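CocE/NonD family hydrolase (PDB 3III) is a probable alpha/beta-hydrolase of the CocE/NonD family, related to X-Pro dipeptidyl-peptidases and likely to cleave ester or amide bonds, though its natural substrate is not established. Local coordinates at residues Ser278-Gly281 with Phe282-Ala285. Residues are numbered along the deposited sequence; the frame is centred on the assembly and turned at random.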
ATOM      1  N   SER A 278      -1.053   4.809  -1.271  1.00 10.08           N
ATOM      2  CA  SER A 278      -0.206   4.920  -2.433  1.00 10.10           C
ATOM      3  C   SER A 278      -0.807   5.973  -3.355  1.00  9.69           C
ATOM      4  O   SER A 278      -0.103   6.897  -3.841  1.00  9.87           O
ATOM      5  CB  SER A 278       0.011   3.545  -3.130  1.00 10.47           C
ATOM      6  OG  SER A 278       0.662   2.612  -2.274  1.00 10.20           O
ATOM      7  N   PHE A 279      -2.114   5.883  -3.577  1.00  9.22           N
ATOM      8  CA  PHE A 279      -2.809   6.856  -4.432  1.00  7.75           C
ATOM      9  C   PHE A 279      -2.866   8.215  -3.759  1.00  8.30           C
ATOM     10  O   PHE A 279      -2.685   9.258  -4.447  1.00  8.61           O
ATOM     11  CB  PHE A 279      -4.241   6.380  -4.745  1.00  7.54           C
ATOM     12  CG  PHE A 279      -4.297   5.309  -5.803  1.00  7.86           C
ATOM     13  CD1 PHE A 279      -4.179   5.640  -7.141  1.00 12.16           C
ATOM     14  CD2 PHE A 279      -4.393   3.979  -5.452  1.00  9.06           C
ATOM     15  CE1 PHE A 279      -4.227   4.682  -8.120  1.00 13.24           C
ATOM     16  CE2 PHE A 279      -4.402   2.982  -6.437  1.00 11.64           C
ATOM     17  CZ  PHE A 279      -4.285   3.346  -7.776  1.00 11.37           C
ATOM     18  N   GLU A 280      -3.156   8.245  -2.429  1.00  8.22           N
ATOM     19  CA  GLU A 280      -3.168   9.525  -1.728  1.00  8.21           C
ATOM     20  C   GLU A 280      -1.845  10.275  -1.849  1.00  8.61           C
ATOM     21  O   GLU A 280      -1.833  11.530  -2.028  1.00  8.38           O
ATOM     22  CB  GLU A 280      -3.567   9.444  -0.253  1.00  8.05           C
ATOM     23  CG  GLU A 280      -5.060   9.159   0.027  1.00  7.63           C
ATOM     24  CD  GLU A 280      -6.028  10.007  -0.794  1.00 10.42           C
ATOM     25  OE1 GLU A 280      -5.827  11.231  -0.808  1.00  8.60           O
ATOM     26  OE2 GLU A 280      -6.976   9.444  -1.408  1.00 11.98           O
ATOM     27  N   GLY A 281      -0.741   9.520  -1.763  1.00  7.86           N
ATOM     28  CA  GLY A 281       0.599  10.128  -1.830  1.00  7.69           C
ATOM     29  C   GLY A 281       0.799  10.773  -3.164  1.00  7.81           C
ATOM     30  O   GLY A 281       1.250  11.921  -3.276  1.00  9.29           O
ATOM     31  N   PHE A 282       0.481  10.021  -4.213  1.00  8.58           N
ATOM     32  CA  PHE A 282       0.638  10.564  -5.569  1.00  9.43           C
ATOM     33  C   PHE A 282      -0.240  11.789  -5.782  1.00  9.39           C
ATOM     34  O   PHE A 282       0.207  12.791  -6.350  1.00 11.24           O
ATOM     35  CB  PHE A 282       0.355   9.522  -6.618  1.00  8.61           C
ATOM     36  CG  PHE A 282       0.384  10.065  -8.019  1.00  8.97           C
ATOM     37  CD1 PHE A 282       1.583  10.397  -8.633  1.00 10.97           C
ATOM     38  CD2 PHE A 282      -0.796  10.352  -8.676  1.00  5.40           C
ATOM     39  CE1 PHE A 282       1.615  10.946  -9.957  1.00 10.26           C
ATOM     40  CE2 PHE A 282      -0.794  10.887  -9.952  1.00  7.08           C
ATOM     41  CZ  PHE A 282       0.403  11.192 -10.612  1.00  9.81           C
ATOM     42  N   LYS A 283      -1.480  11.704  -5.342  1.00 10.50           N
ATOM     43  CA  LYS A 283      -2.455  12.768  -5.585  1.00 10.08           C
ATOM     44  C   LYS A 283      -2.098  14.044  -4.845  1.00 10.72           C
ATOM     45  O   LYS A 283      -2.170  15.092  -5.422  1.00  9.07           O
ATOM     46  CB  LYS A 283      -3.900  12.377  -5.223  1.00  9.57           C
ATOM     47  CG  LYS A 283      -4.537  11.312  -6.088  1.00  9.83           C
ATOM     48  CD  LYS A 283      -6.004  11.066  -5.740  1.00 11.48           C
ATOM     49  CE  LYS A 283      -6.215  10.609  -4.301  1.00 11.69           C
ATOM     50  NZ  LYS A 283      -7.629  10.225  -3.918  1.00  9.85           N
ATOM     51  N   GLN A 284      -1.756  13.920  -3.561  1.00  9.80           N
ATOM     52  CA  GLN A 284      -1.601  15.060  -2.667  1.00 11.17           C
ATOM     53  C   GLN A 284      -0.202  15.702  -2.676  1.00 11.44           C
ATOM     54  O   GLN A 284      -0.040  16.854  -2.265  1.00  9.81           O
ATOM     55  CB  GLN A 284      -1.890  14.641  -1.227  1.00 11.30           C
ATOM     56  CG  GLN A 284      -3.384  14.453  -0.884  1.00 12.55           C
ATOM     57  CD  GLN A 284      -3.569  14.091   0.561  1.00 13.21           C
ATOM     58  OE1 GLN A 284      -2.937  14.691   1.435  1.00  9.83           O
ATOM     59  NE2 GLN A 284      -4.346  13.026   0.827  1.00  8.65           N
ATOM     60  N   ALA A 285       0.819  14.925  -3.042  1.00  9.85           N
ATOM     61  CA  ALA A 285       2.173  15.473  -3.113  1.00  9.83           C
ATOM     62  C   ALA A 285       2.153  16.779  -3.960  1.00  9.95           C
ATOM     63  O   ALA A 285       1.531  16.814  -5.052  1.00 10.03           O
ATOM     64  CB  ALA A 285       3.168  14.426  -3.701  1.00  8.28           C
TER
HETATM   65  O   HOH W   1      -7.961  12.809  -1.962  1.00 25.29           O
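OE2 of Glu-280 is gripped by two groups, NZ of Lys-283 within the helix and NE2 of Gln-473 outside it. The salt bridge from OE2 of Glu-280 to NZ of Lys-283 measures 2.7 Å, the ammonium approaching from above the carboxylate plane. OE1 of Glu-280 accepts a hydrogen bond from NE2 of Gln-284 at 2.8 Å, through the lone pair facing away from OE2. The N-H...O angle is 159°, and OE1 lies almost exactly in the amide plane of Gln-284, although the amide and carboxylate planes are turned 54° against each other. Water 1 donates to OE1 of Glu-280 at 2.9 Å and weakly accepts from NZ of Lys-283, linking the two charged groups a second time. A bend at chi2 brings the carboxylate back over the next turn, and the lysine, otherwise extended, kinks at chi3 (-60°) to bring NZ to OE2. Trp-475 also touches the glutamate.

Beneath this i/i+3 and i/i+4 cluster run the backbone bonds of the last turns of helix 275-284. The N of Gln-284 reaches O of Glu-280 at 2.8 Å, so this pair is joined through both backbone and side chains. Ala-285 N still bonds to Gly-281 O at 3.0 Å, but its own phi/psi are no longer helical. The side chains of Phe-279 and Phe-282 meet Leu-292 of strand 290-295, in the beta-alpha-beta unit formed with strand 262-267. NZ of Lys-290, on strand 290-295, donates to the carbonyl oxygens of Phe-282 and Ala-285. Donors at both carboxylate oxygens restrict rotation of the glutamate's end, and the adjacent ammonium would be expected to stabilise its ionised form.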